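SH2 domain-containing protein 3C (Homo sapiens, PDB 3T6G) acts as an adapter in integrin-mediated cell adhesion and migration, working through BCAR1, CRK and RAPGEF1 to activate the small GTPase RAP1. Local coordinates at residues 82-87 with 207-212; 23-28 with 279-284; 51-56 with 132-137; 122-127 with 164-169. The protein carries 2 engineered substitutions. All coordinates share one frame; numbering follows the deposited sequence.

Contact 1 (82-87 with 207-212); sequences WGMELL and PHVLPL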
loop_
_atom_site.group_PDB
_atom_site.type_symbol
_atom_site.label_atom_id
_atom_site.label_comp_id
_atom_site.label_asym_id
_atom_site.label_seq_id
_atom_site.Cartn_x
_atom_site.Cartn_y
_atom_site.Cartn_z
ATOM N N TRP A 82 9.019 -7.484 10.644
ATOM C CA TRP A 82 8.759 -6.176 10.018
ATOM C C TRP A 82 7.357 -6.003 9.434
ATOM O O TRP A 82 6.758 -6.954 8.929
ATOM C CB TRP A 82 9.781 -5.962 8.919
ATOM C CG TRP A 82 11.175 -6.067 9.432
ATOM C CD1 TRP A 82 12.131 -6.977 9.056
ATOM C CD2 TRP A 82 11.781 -5.236 10.431
ATOM N NE1 TRP A 82 13.294 -6.763 9.759
ATOM C CE2 TRP A 82 13.108 -5.700 10.611
ATOM C CE3 TRP A 82 11.333 -4.143 11.182
ATOM C CZ2 TRP A 82 13.989 -5.112 11.513
ATOM C CZ3 TRP A 82 12.218 -3.541 12.074
ATOM C CH2 TRP A 82 13.530 -4.033 12.236
ATOM N N GLY A 83 6.834 -4.786 9.508
ATOM C CA GLY A 83 5.524 -4.474 8.949
ATOM C C GLY A 83 5.460 -4.763 7.456
ATOM O O GLY A 83 4.397 -5.038 6.911
ATOM N N MET A 84 6.605 -4.706 6.787
ATOM C CA MET A 84 6.627 -4.978 5.369
ATOM C C MET A 84 6.213 -6.406 5.144
ATOM O O MET A 84 5.467 -6.698 4.201
ATOM C CB MET A 84 8.011 -4.719 4.762
ATOM C CG MET A 84 8.379 -3.231 4.576
ATOM S SD MET A 84 7.187 -2.246 3.622
ATOM C CE MET A 84 6.134 -1.635 4.918
ATOM N N GLU A 85 6.712 -7.295 6.001
ATOM C CA GLU A 85 6.356 -8.709 5.950
ATOM C C GLU A 85 4.914 -8.883 6.376
ATOM O O GLU A 85 4.141 -9.583 5.724
ATOM C CB GLU A 85 7.274 -9.530 6.839
ATOM C CG GLU A 85 6.888 -10.982 6.942
ATOM C CD GLU A 85 8.085 -11.862 7.267
ATOM O OE1 GLU A 85 9.172 -11.288 7.504
ATOM O OE2 GLU A 85 7.945 -13.112 7.277
ATOM N N LEU A 86 4.533 -8.185 7.434
ATOM C CA LEU A 86 3.183 -8.318 7.968
ATOM C C LEU A 86 2.103 -8.034 6.932
ATOM O O LEU A 86 1.047 -8.660 6.954
ATOM C CB LEU A 86 2.968 -7.435 9.207
ATOM C CG LEU A 86 1.550 -7.611 9.772
ATOM C CD1 LEU A 86 1.347 -9.065 10.205
ATOM C CD2 LEU A 86 1.212 -6.677 10.929
ATOM N N LEU A 87 2.346 -7.092 6.027
ATOM C CA LEU A 87 1.273 -6.685 5.109
ATOM C C LEU A 87 1.046 -7.599 3.890
ATOM O O LEU A 87 0.146 -7.346 3.092
ATOM C CB LEU A 87 1.377 -5.202 4.719
ATOM C CG LEU A 87 2.727 -4.643 4.289
ATOM C CD1 LEU A 87 3.072 -5.151 2.922
ATOM C CD2 LEU A 87 2.666 -3.138 4.286
ATOM N N PRO A 207 9.290 0.961 0.402
ATOM C CA PRO A 207 9.129 0.497 -0.976
ATOM C C PRO A 207 7.724 0.778 -1.465
ATOM O O PRO A 207 6.845 1.175 -0.675
ATOM C CB PRO A 207 9.299 -1.005 -0.837
ATOM C CG PRO A 207 8.635 -1.281 0.492
ATOM C CD PRO A 207 9.050 -0.126 1.370
ATOM N N HIS A 208 7.504 0.568 -2.757
ATOM C CA HIS A 208 6.186 0.794 -3.333
ATOM C C HIS A 208 5.282 -0.418 -3.005
ATOM O O HIS A 208 5.484 -1.513 -3.529
ATOM C CB HIS A 208 6.325 1.049 -4.849
ATOM C CG HIS A 208 5.066 1.517 -5.507
ATOM N ND1 HIS A 208 4.216 2.426 -4.922
ATOM C CD2 HIS A 208 4.506 1.190 -6.700
ATOM C CE1 HIS A 208 3.184 2.644 -5.724
ATOM N NE2 HIS A 208 3.339 1.907 -6.809
ATOM N N VAL A 209 4.300 -0.224 -2.130
ATOM C CA VAL A 209 3.440 -1.320 -1.685
ATOM C C VAL A 209 1.963 -0.996 -1.892
ATOM O O VAL A 209 1.101 -1.784 -1.505
ATOM C CB VAL A 209 3.638 -1.672 -0.153
ATOM C CG1 VAL A 209 5.087 -1.945 0.187
ATOM C CG2 VAL A 209 3.109 -0.564 0.747
ATOM N N LEU A 210 1.646 0.160 -2.476
ATOM C CA LEU A 210 0.229 0.470 -2.712
ATOM C C LEU A 210 -0.481 -0.444 -3.728
ATOM O O LEU A 210 -1.626 -0.828 -3.524
ATOM C CB LEU A 210 -0.010 1.944 -3.032
ATOM C CG LEU A 210 -0.758 2.502 -1.830
ATOM C CD1 LEU A 210 0.242 3.013 -0.812
ATOM C CD2 LEU A 210 -1.743 3.569 -2.225
ATOM N N PRO A 211 0.177 -0.777 -4.836
ATOM C CA PRO A 211 -0.523 -1.763 -5.658
ATOM C C PRO A 211 -0.844 -3.017 -4.848
ATOM O O PRO A 211 -2.012 -3.350 -4.728
ATOM C CB PRO A 211 0.483 -2.059 -6.765
ATOM C CG PRO A 211 1.179 -0.766 -6.938
ATOM C CD PRO A 211 1.325 -0.190 -5.542
ATOM N N LEU A 212 0.163 -3.674 -4.281
ATOM C CA LEU A 212 -0.066 -4.854 -3.439
ATOM C C LEU A 212 -1.220 -4.719 -2.424
ATOM O O LEU A 212 -2.153 -5.508 -2.428
ATOM C CB LEU A 212 1.199 -5.204 -2.677
ATOM C CG LEU A 212 1.010 -6.270 -1.594
ATOM C CD1 LEU A 212 0.701 -7.640 -2.238
ATOM C CD2 LEU A 212 2.245 -6.365 -0.714
#
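The CA atoms of Met84 and Val209 stand 8.6 Å apart and those of Leu87 and Leu212 8.8 Å, a spacing that leaves the whole contact to side chains. It belongs to the all-helical Cdc25-homology (Ras-GEF) domain: the short helix 83-86 faces the turn that leads into helix 210-215, with Val209 at the N-cap. Met84 makes the first half of the contact. Its chain bends at chi2 (-54°), which swings the sulphur over to the pyrrolidine ring, and SD of Met84 lies 3.6 Å from both CG and CD of Pro207. The same sulphur is also 4.0 Å from CG1 of Val209. No hydrogen bond crosses between the segments, and all five touching residues are buried, which makes this purely apolar packing. Val249 of helix 236-250 touches both Met84 and Pro207, Ala246 of that helix meets Leu212, and Leu95 and Leu99 of helix 93-115 pack on Leu87. The side chain of Leu87 itself has CG between the backbone N and the carbonyl carbon (chi1 47°), and its two methyls take different partners. CD2 of Leu87 lies loosely, 4.4 Å from CG2 of Val209, while CD1 of Leu87 meets CD2 of Leu212 at 3.9 Å.

Contact 2 (23-28 with 279-284); sequences SLLIPR and TEFQMR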
loop_
_atom_site.group_PDB
_atom_site.type_symbol
_atom_site.label_atom_id
_atom_site.label_comp_id
_atom_site.label_asym_id
_atom_site.label_seq_id
_atom_site.Cartn_x
_atom_site.Cartn_y
_atom_site.Cartn_z
ATOM N N SER A 23 -4.185 17.131 21.963
ATOM C CA SER A 23 -3.001 17.959 21.701
ATOM C C SER A 23 -3.315 19.432 21.934
ATOM O O SER A 23 -4.450 19.777 22.259
ATOM C CB SER A 23 -2.527 17.785 20.259
ATOM O OG SER A 23 -1.453 18.667 19.968
ATOM N N LEU A 24 -2.317 20.302 21.765
ATOM C CA LEU A 24 -2.530 21.753 21.864
ATOM C C LEU A 24 -3.177 22.287 20.591
ATOM O O LEU A 24 -3.936 23.255 20.624
ATOM C CB LEU A 24 -1.216 22.499 22.103
ATOM C CG LEU A 24 -0.653 22.602 23.516
ATOM C CD1 LEU A 24 0.706 23.270 23.441
ATOM C CD2 LEU A 24 -1.569 23.393 24.467
ATOM N N LEU A 25 -2.852 21.648 19.470
ATOM C CA LEU A 25 -3.454 21.952 18.180
ATOM C C LEU A 25 -4.898 21.480 18.125
ATOM O O LEU A 25 -5.782 22.222 17.716
ATOM C CB LEU A 25 -2.672 21.254 17.081
ATOM C CG LEU A 25 -1.477 22.001 16.490
ATOM C CD1 LEU A 25 -0.946 23.036 17.453
ATOM C CD2 LEU A 25 -0.379 21.032 16.014
ATOM N N ILE A 26 -5.141 20.238 18.532
ATOM C CA ILE A 26 -6.495 19.702 18.477
ATOM C C ILE A 26 -7.173 19.562 19.840
ATOM O O ILE A 26 -6.939 18.581 20.546
ATOM C CB ILE A 26 -6.531 18.359 17.738
ATOM C CG1 ILE A 26 -6.864 18.603 16.274
ATOM C CG2 ILE A 26 -7.551 17.413 18.368
ATOM C CD1 ILE A 26 -5.647 18.738 15.424
ATOM N N PRO A 27 -8.028 20.542 20.201
ATOM C CA PRO A 27 -8.730 20.555 21.493
ATOM C C PRO A 27 -9.881 19.545 21.532
ATOM O O PRO A 27 -10.241 19.006 20.485
ATOM C CB PRO A 27 -9.250 21.994 21.602
ATOM C CG PRO A 27 -9.455 22.415 20.196
ATOM C CD PRO A 27 -8.380 21.713 19.375
ATOM N N ARG A 28 -10.443 19.305 22.716
ATOM C CA ARG A 28 -11.374 18.197 22.919
ATOM C C ARG A 28 -12.434 18.030 21.829
ATOM O O ARG A 28 -12.449 17.013 21.136
ATOM C CB ARG A 28 -12.025 18.260 24.301
ATOM C CG ARG A 28 -12.978 17.101 24.587
ATOM C CD ARG A 28 -13.031 16.771 26.077
ATOM N NE ARG A 28 -11.830 16.058 26.507
ATOM C CZ ARG A 28 -11.561 15.720 27.764
ATOM N NH1 ARG A 28 -12.407 16.030 28.742
ATOM N NH2 ARG A 28 -10.438 15.068 28.043
ATOM N N THR A 279 -1.844 10.810 10.988
ATOM C CA THR A 279 -3.161 10.494 10.401
ATOM C C THR A 279 -4.320 10.807 11.348
ATOM O O THR A 279 -5.355 11.348 10.930
ATOM C CB THR A 279 -3.274 9.023 9.984
ATOM O OG1 THR A 279 -2.272 8.719 9.008
ATOM C CG2 THR A 279 -4.651 8.760 9.398
ATOM N N GLU A 280 -4.147 10.457 12.619
ATOM C CA GLU A 280 -5.089 10.862 13.651
ATOM C C GLU A 280 -5.277 12.378 13.681
ATOM O O GLU A 280 -6.403 12.873 13.755
ATOM C CB GLU A 280 -4.619 10.373 15.026
ATOM C CG GLU A 280 -4.145 8.920 15.045
ATOM C CD GLU A 280 -4.386 8.235 16.393
ATOM O OE1 GLU A 280 -3.685 7.250 16.714
ATOM O OE2 GLU A 280 -5.291 8.667 17.131
ATOM N N PHE A 281 -4.180 13.124 13.632
ATOM C CA PHE A 281 -4.291 14.580 13.591
ATOM C C PHE A 281 -5.096 14.987 12.346
ATOM O O PHE A 281 -6.028 15.805 12.418
ATOM C CB PHE A 281 -2.908 15.249 13.591
ATOM C CG PHE A 281 -2.940 16.698 13.171
ATOM C CD1 PHE A 281 -3.267 17.697 14.083
ATOM C CD2 PHE A 281 -2.648 17.063 11.862
ATOM C CE1 PHE A 281 -3.300 19.045 13.696
ATOM C CE2 PHE A 281 -2.676 18.410 11.461
ATOM C CZ PHE A 281 -3.008 19.402 12.372
ATOM N N GLN A 282 -4.753 14.390 11.209
ATOM C CA GLN A 282 -5.458 14.708 9.973
ATOM C C GLN A 282 -6.943 14.373 10.010
ATOM O O GLN A 282 -7.777 15.218 9.695
ATOM C CB GLN A 282 -4.747 14.088 8.787
ATOM C CG GLN A 282 -3.335 14.657 8.676
ATOM C CD GLN A 282 -2.519 14.027 7.589
ATOM O OE1 GLN A 282 -2.974 13.111 6.922
ATOM N NE2 GLN A 282 -1.290 14.498 7.415
ATOM N N MET A 283 -7.283 13.161 10.429
ATOM C CA MET A 283 -8.685 12.792 10.500
ATOM C C MET A 283 -9.481 13.814 11.307
ATOM O O MET A 283 -10.512 14.294 10.859
ATOM C CB MET A 283 -8.848 11.371 11.049
ATOM C CG MET A 283 -8.191 10.340 10.152
ATOM S SD MET A 283 -8.167 8.695 10.855
ATOM C CE MET A 283 -9.919 8.260 10.701
ATOM N N ARG A 284 -8.983 14.165 12.485
ATOM C CA ARG A 284 -9.631 15.162 13.339
ATOM C C ARG A 284 -9.692 16.550 12.708
ATOM O O ARG A 284 -10.726 17.231 12.754
ATOM C CB ARG A 284 -8.901 15.241 14.676
ATOM C CG ARG A 284 -9.300 14.145 15.647
ATOM C CD ARG A 284 -10.629 14.505 16.252
ATOM N NE ARG A 284 -10.740 13.942 17.587
ATOM C CZ ARG A 284 -10.677 14.640 18.712
ATOM N NH1 ARG A 284 -10.520 15.954 18.675
ATOM N NH2 ARG A 284 -10.790 14.013 19.877
#
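Arg284 of helix 279-287 reaches Ile26 and Arg28 in the loop 23-28. CB of Arg284 faces Ile26, 4.2 Å from CG1 of Ile26. CG lies beside the backbone N and the chain then bends at chi2 (-78°), carrying CD past the isoleucine without close contact. NE has a weak hydrogen bond to the carbonyl of Pro18, and NH2 another weak one to Ala19. At the tip, NH1 of Arg284 lies 3.3 Å from CG2 of Ile26 and makes a weak, strongly bent hydrogen bond of 3.3 Å to O of Arg28. The carbonyl O of Pro27 sits at the edge of the guanidinium, near its plane, 3.6 Å from NH1 of Arg284. The stronger partner of NH1 is Asn30 OD1, two residues further along the same loop. One turn back on the helix, CE1 of Phe281 is 4.1 Å from CB of Leu25; the modelled approach of Ile26 CD1 to this ring is too short to trust. Val41 and Met109 also pack on Phe281. The buried guanidinium thus has one firm partner in Asn30, and the carbonyls' weak or longer contacts probably help to offset its charge where an N-terminal loop meets a late Ras-GEF helix.

Contact 3 (51-56 with 132-137); sequences RTLARH and IQLAAE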
loop_
_atom_site.group_PDB
_atom_site.type_symbol
_atom_site.label_atom_id
_atom_site.label_comp_id
_atom_site.label_asym_id
_atom_site.label_seq_id
_atom_site.Cartn_x
_atom_site.Cartn_y
_atom_site.Cartn_z
ATOM N N ARG A 51 12.640 19.568 1.948
ATOM C CA ARG A 51 13.462 18.473 2.438
ATOM C C ARG A 51 13.131 18.091 3.887
ATOM O O ARG A 51 12.931 16.915 4.181
ATOM C CB ARG A 51 14.950 18.760 2.271
ATOM C CG ARG A 51 15.831 17.646 2.810
ATOM C CD ARG A 51 17.228 17.680 2.205
ATOM N NE ARG A 51 17.206 17.560 0.747
ATOM C CZ ARG A 51 18.210 17.920 -0.051
ATOM N NH1 ARG A 51 19.324 18.428 0.462
ATOM N NH2 ARG A 51 18.104 17.781 -1.366
ATOM N N THR A 52 13.028 19.068 4.779
ATOM C CA THR A 52 12.651 18.752 6.149
ATOM C C THR A 52 11.168 18.317 6.245
ATOM O O THR A 52 10.796 17.539 7.103
ATOM C CB THR A 52 13.076 19.877 7.171
ATOM O OG1 THR A 52 11.963 20.704 7.530
ATOM C CG2 THR A 52 14.170 20.730 6.584
ATOM N N LEU A 53 10.323 18.812 5.358
ATOM C CA LEU A 53 8.975 18.296 5.285
ATOM C C LEU A 53 9.076 16.795 5.024
ATOM O O LEU A 53 8.379 15.999 5.641
ATOM C CB LEU A 53 8.209 18.956 4.140
ATOM C CG LEU A 53 7.521 20.257 4.518
ATOM C CD1 LEU A 53 6.302 20.424 3.655
ATOM C CD2 LEU A 53 7.151 20.286 6.022
ATOM N N ALA A 54 9.978 16.430 4.116
ATOM C CA ALA A 54 10.119 15.056 3.660
ATOM C C ALA A 54 10.646 14.184 4.775
ATOM O O ALA A 54 10.142 13.088 4.997
ATOM C CB ALA A 54 11.049 14.982 2.453
ATOM N N ARG A 55 11.667 14.670 5.470
ATOM C CA ARG A 55 12.239 13.912 6.560
ATOM C C ARG A 55 11.170 13.646 7.604
ATOM O O ARG A 55 11.073 12.545 8.147
ATOM C CB ARG A 55 13.410 14.649 7.180
ATOM C CG ARG A 55 14.735 14.366 6.513
ATOM C CD ARG A 55 15.886 14.920 7.361
ATOM N NE ARG A 55 17.033 15.308 6.546
ATOM C CZ ARG A 55 17.317 16.557 6.192
ATOM N NH1 ARG A 55 16.544 17.557 6.599
ATOM N NH2 ARG A 55 18.383 16.809 5.443
ATOM N N HIS A 56 10.346 14.646 7.875
ATOM C CA HIS A 56 9.324 14.471 8.890
ATOM C C HIS A 56 8.279 13.393 8.573
ATOM O O HIS A 56 7.972 12.587 9.448
ATOM C CB HIS A 56 8.675 15.798 9.232
ATOM C CG HIS A 56 9.511 16.632 10.155
ATOM N ND1 HIS A 56 10.772 17.071 9.815
ATOM C CD2 HIS A 56 9.297 17.044 11.427
ATOM C CE1 HIS A 56 11.287 17.739 10.825
ATOM N NE2 HIS A 56 10.411 17.746 11.816
ATOM N N ILE A 132 5.543 19.705 -5.319
ATOM C CA ILE A 132 6.363 18.935 -6.254
ATOM C C ILE A 132 7.785 18.692 -5.747
ATOM O O ILE A 132 8.311 17.588 -5.868
ATOM C CB ILE A 132 6.397 19.627 -7.656
ATOM C CG1 ILE A 132 5.058 19.441 -8.362
ATOM C CG2 ILE A 132 7.537 19.102 -8.547
ATOM C CD1 ILE A 132 4.766 20.541 -9.366
ATOM N N GLN A 133 8.411 19.730 -5.202
ATOM C CA GLN A 133 9.700 19.579 -4.547
ATOM C C GLN A 133 9.599 18.532 -3.414
ATOM O O GLN A 133 10.473 17.674 -3.270
ATOM C CB GLN A 133 10.189 20.927 -4.003
ATOM C CG GLN A 133 10.629 21.958 -5.078
ATOM O OE1 GLN A 133 10.776 23.773 -3.477
ATOM N NE2 GLN A 133 12.406 23.619 -5.016
ATOM N N LEU A 134 8.531 18.588 -2.621
ATOM C CA LEU A 134 8.327 17.562 -1.605
ATOM C C LEU A 134 8.284 16.160 -2.237
ATOM O O LEU A 134 8.903 15.224 -1.728
ATOM C CB LEU A 134 7.057 17.807 -0.776
ATOM C CG LEU A 134 6.713 16.655 0.191
ATOM C CD1 LEU A 134 7.953 16.203 0.965
ATOM C CD2 LEU A 134 5.557 16.983 1.166
ATOM N N ALA A 135 7.557 16.011 -3.341
ATOM C CA ALA A 135 7.471 14.706 -3.986
ATOM C C ALA A 135 8.814 14.284 -4.567
ATOM O O ALA A 135 9.162 13.105 -4.534
ATOM C CB ALA A 135 6.390 14.680 -5.046
ATOM N N ALA A 136 9.582 15.236 -5.085
ATOM C CA ALA A 136 10.897 14.891 -5.613
ATOM C C ALA A 136 11.835 14.473 -4.480
ATOM O O ALA A 136 12.656 13.573 -4.642
ATOM C CB ALA A 136 11.502 16.055 -6.459
ATOM N N GLU A 137 11.714 15.131 -3.330
ATOM C CA GLU A 137 12.560 14.811 -2.182
ATOM C C GLU A 137 12.202 13.434 -1.591
ATOM O O GLU A 137 13.058 12.582 -1.366
ATOM C CB GLU A 137 12.434 15.896 -1.115
ATOM C CG GLU A 137 13.176 17.173 -1.442
ATOM C CD GLU A 137 14.671 16.991 -1.342
ATOM O OE1 GLU A 137 15.117 16.257 -0.433
ATOM O OE2 GLU A 137 15.399 17.563 -2.180
#
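Arg51 grips Glu137 side-on with two nitrogens, one to each carboxylate oxygen, in a salt bridge between their helices. NE of Arg51 gives a nearly straight hydrogen bond of 2.7 Å to OE1 of Glu137, lying in the guanidinium plane but approaching from above the plane of the carboxylate. The second bond, 2.8 Å from NH2 of Arg51 to OE2 of Glu137, is made on the syn side of that oxygen. The two flat groups are twisted 48° apart. A bend at chi3 (-59°) of Arg51 turns NE towards the acid. Next to this pair, CD1 of Leu134 lies 3.6 Å from both CA and CB of Ala54, and CB of Leu53 is 4.2 Å from CD1 of Leu134. CB of Ala54 also meets CB of Glu137 at 3.9 Å. In the helical Ras-GEF domain this is where helix 50-64 crosses helix 121-140, the segment axes coming within 8.6 Å at a signed angle of -54°. An alanine in place of Glu137 would probably leave the Arg51 guanidinium without its counter-charge and free to swing, although CB could still pack on Ala54. Further out, Thr141 OG1 bonds OE1 of Glu137 and helps to fix the carboxylate, while Val151 of helix 145-155 touches Leu134. On the far flank of helix 50-64, ND1 of His56 donates 2.8 Å to O of Thr52, which also accepts the His56 backbone N from the opposite face of its plane. NE2 of His56 bonds the backbone N of Arg270.

Contact 4 (122-127 with 164-169); sequences EERAAL and EQTWVT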
loop_
_atom_site.group_PDB
_atom_site.type_symbol
_atom_site.label_atom_id
_atom_site.label_comp_id
_atom_site.label_asym_id
_atom_site.label_seq_id
_atom_site.Cartn_x
_atom_site.Cartn_y
_atom_site.Cartn_z
ATOM N N GLU A 122 -0.870 32.956 -8.388
ATOM C CA GLU A 122 0.585 33.112 -8.324
ATOM C C GLU A 122 1.231 32.563 -7.031
ATOM O O GLU A 122 2.273 31.909 -7.088
ATOM C CB GLU A 122 0.939 34.572 -8.520
ATOM C CG GLU A 122 2.349 34.818 -8.983
ATOM C CD GLU A 122 2.571 36.284 -9.330
ATOM O OE1 GLU A 122 2.965 37.037 -8.408
ATOM O OE2 GLU A 122 2.324 36.666 -10.509
ATOM N N GLU A 123 0.625 32.836 -5.875
ATOM C CA GLU A 123 1.053 32.195 -4.623
ATOM C C GLU A 123 0.824 30.695 -4.655
ATOM O O GLU A 123 1.708 29.912 -4.277
ATOM C CB GLU A 123 0.283 32.743 -3.424
ATOM C CG GLU A 123 0.694 34.121 -2.976
ATOM C CD GLU A 123 -0.207 34.632 -1.874
ATOM O OE1 GLU A 123 -0.475 33.854 -0.916
ATOM O OE2 GLU A 123 -0.661 35.802 -1.989
ATOM N N ARG A 124 -0.384 30.308 -5.069
ATOM C CA ARG A 124 -0.732 28.909 -5.238
ATOM C C ARG A 124 0.272 28.152 -6.108
ATOM O O ARG A 124 0.686 27.050 -5.748
ATOM C CB ARG A 124 -2.110 28.786 -5.840
ATOM C CG ARG A 124 -3.194 28.582 -4.833
ATOM C CD ARG A 124 -4.244 27.692 -5.447
ATOM N NE ARG A 124 -4.663 28.230 -6.726
ATOM C CZ ARG A 124 -5.332 29.371 -6.852
ATOM N NH1 ARG A 124 -5.649 30.067 -5.768
ATOM N NH2 ARG A 124 -5.696 29.804 -8.057
ATOM N N ALA A 125 0.667 28.733 -7.240
ATOM C CA ALA A 125 1.656 28.094 -8.102
ATOM C C ALA A 125 2.924 27.782 -7.330
ATOM O O ALA A 125 3.464 26.686 -7.435
ATOM C CB ALA A 125 1.982 28.972 -9.339
ATOM N N ALA A 126 3.396 28.750 -6.557
ATOM C CA ALA A 126 4.605 28.579 -5.743
ATOM C C ALA A 126 4.451 27.469 -4.694
ATOM O O ALA A 126 5.365 26.684 -4.458
ATOM C CB ALA A 126 4.967 29.891 -5.077
ATOM N N LEU A 127 3.282 27.413 -4.072
ATOM C CA LEU A 127 2.927 26.308 -3.180
ATOM C C LEU A 127 2.855 24.959 -3.923
ATOM O O LEU A 127 3.342 23.940 -3.432
ATOM C CB LEU A 127 1.585 26.599 -2.505
ATOM C CG LEU A 127 1.122 25.518 -1.513
ATOM C CD1 LEU A 127 2.297 24.942 -0.755
ATOM C CD2 LEU A 127 0.082 26.066 -0.554
ATOM N N GLU A 164 -6.245 25.705 -13.763
ATOM C CA GLU A 164 -5.510 26.011 -14.970
ATOM C C GLU A 164 -4.628 27.230 -14.786
ATOM O O GLU A 164 -3.468 27.236 -15.209
ATOM C CB GLU A 164 -6.465 26.234 -16.128
ATOM C CG GLU A 164 -5.769 26.188 -17.477
ATOM C CD GLU A 164 -6.686 26.583 -18.590
ATOM O OE1 GLU A 164 -6.210 26.702 -19.740
ATOM O OE2 GLU A 164 -7.886 26.785 -18.305
ATOM N N GLN A 165 -5.184 28.267 -14.163
ATOM C CA GLN A 165 -4.415 29.463 -13.857
ATOM C C GLN A 165 -3.164 29.080 -13.088
ATOM O O GLN A 165 -2.076 29.560 -13.411
ATOM C CB GLN A 165 -5.234 30.475 -13.046
ATOM C CG GLN A 165 -6.313 31.224 -13.841
ATOM C CD GLN A 165 -6.918 32.379 -13.049
ATOM O OE1 GLN A 165 -6.200 33.237 -12.531
ATOM N NE2 GLN A 165 -8.240 32.391 -12.933
ATOM N N THR A 166 -3.320 28.208 -12.082
ATOM C CA THR A 166 -2.189 27.778 -11.252
ATOM C C THR A 166 -1.138 27.006 -12.062
ATOM O O THR A 166 0.056 27.289 -11.965
ATOM C CB THR A 166 -2.651 26.925 -10.040
ATOM O OG1 THR A 166 -3.740 27.577 -9.368
ATOM C CG2 THR A 166 -1.508 26.716 -9.062
ATOM N N TRP A 167 -1.579 26.043 -12.873
ATOM C CA TRP A 167 -0.648 25.274 -13.713
ATOM C C TRP A 167 0.064 26.095 -14.797
ATOM O O TRP A 167 1.274 25.940 -15.003
ATOM C CB TRP A 167 -1.330 24.041 -14.325
ATOM C CG TRP A 167 -1.655 23.082 -13.289
ATOM C CD1 TRP A 167 -2.832 22.974 -12.613
ATOM C CD2 TRP A 167 -0.769 22.108 -12.726
ATOM N NE1 TRP A 167 -2.739 21.977 -11.672
ATOM C CE2 TRP A 167 -1.477 21.428 -11.719
ATOM C CE3 TRP A 167 0.561 21.740 -12.981
ATOM C CZ2 TRP A 167 -0.911 20.397 -10.961
ATOM C CZ3 TRP A 167 1.124 20.717 -12.236
ATOM C CH2 TRP A 167 0.389 20.053 -11.236
ATOM N N VAL A 168 -0.678 26.953 -15.494
ATOM C CA VAL A 168 -0.062 27.840 -16.477
ATOM C C VAL A 168 1.034 28.668 -15.802
ATOM O O VAL A 168 2.172 28.722 -16.270
ATOM C CB VAL A 168 -1.082 28.799 -17.111
ATOM C CG1 VAL A 168 -0.359 29.972 -17.749
ATOM C CG2 VAL A 168 -1.962 28.074 -18.129
ATOM N N THR A 169 0.689 29.296 -14.683
ATOM C CA THR A 169 1.659 30.116 -13.980
ATOM C C THR A 169 2.815 29.307 -13.375
ATOM O O THR A 169 3.923 29.843 -13.234
ATOM C CB THR A 169 0.988 31.117 -12.993
ATOM O OG1 THR A 169 1.903 31.484 -11.953
ATOM C CG2 THR A 169 -0.242 30.540 -12.400
#
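Arg124 lies across the side chain of Thr166, the two meeting at about a right angle. Bends at chi2 and chi3 of the arginine bring NE to the hydroxyl, where NE of Arg124 donates a 2.9 Å hydrogen bond to OG1 of Thr166 at an N-H...O angle of 153°. The oxygen lies at the guanidinium edge, close to its plane. With chi1 at -48°, Thr166 holds OG1 beside its backbone N, at Arg124, and puts CG2 anti to that N, against the backbone of Ala125: CG2 of Thr166 rests 3.5 Å from N of Ala125. The small alanine lets the backbones close in, with CA of Ala125 5.0 Å from CA of Thr166. The axes of the two short segments pass at 8.3 Å and cross at -65°, a close helix-helix crossing within the Ras-GEF domain. CB of Ala125 also faces OG1 of Thr169 at 3.6 Å, although the modelled side chain of Thr169 crowds its own helix and its place is less sure. A methionine in place of Arg124 would probably leave Thr166 OG1 without its N-H donor and Glu315 without its salt-bridge partner. In this three-way polar cluster the Glu315 carboxylate, whose OE2 takes Arg124 NH2 and Thr166 OG1 and whose OE1 takes the backbone N of Gln165, probably balances the arginine's charge and holds the start of helix 164-173.

In the fold
Contacts 3 and 4 are the closest neighbours: both use helix 121-140, contact 4 near its start and contact 3 further along, with centres 19 Å and nearest atoms about 5 Å apart. Contact 1 lies at the other end of the molecule from contact 4, centres 35 Å apart on opposite sides of the chain's centre. Contact 2 joins an early loop to a late helix, and the other three fall within the 250 residues it spans; its centre is 22 Å from that of contact 3. The closed Ras-GEF domain cannot carry out canonical exchange, and its closed form is needed to bind BCAR1. In segment 82-87, Glu85 makes a salt bridge to another protein's chain.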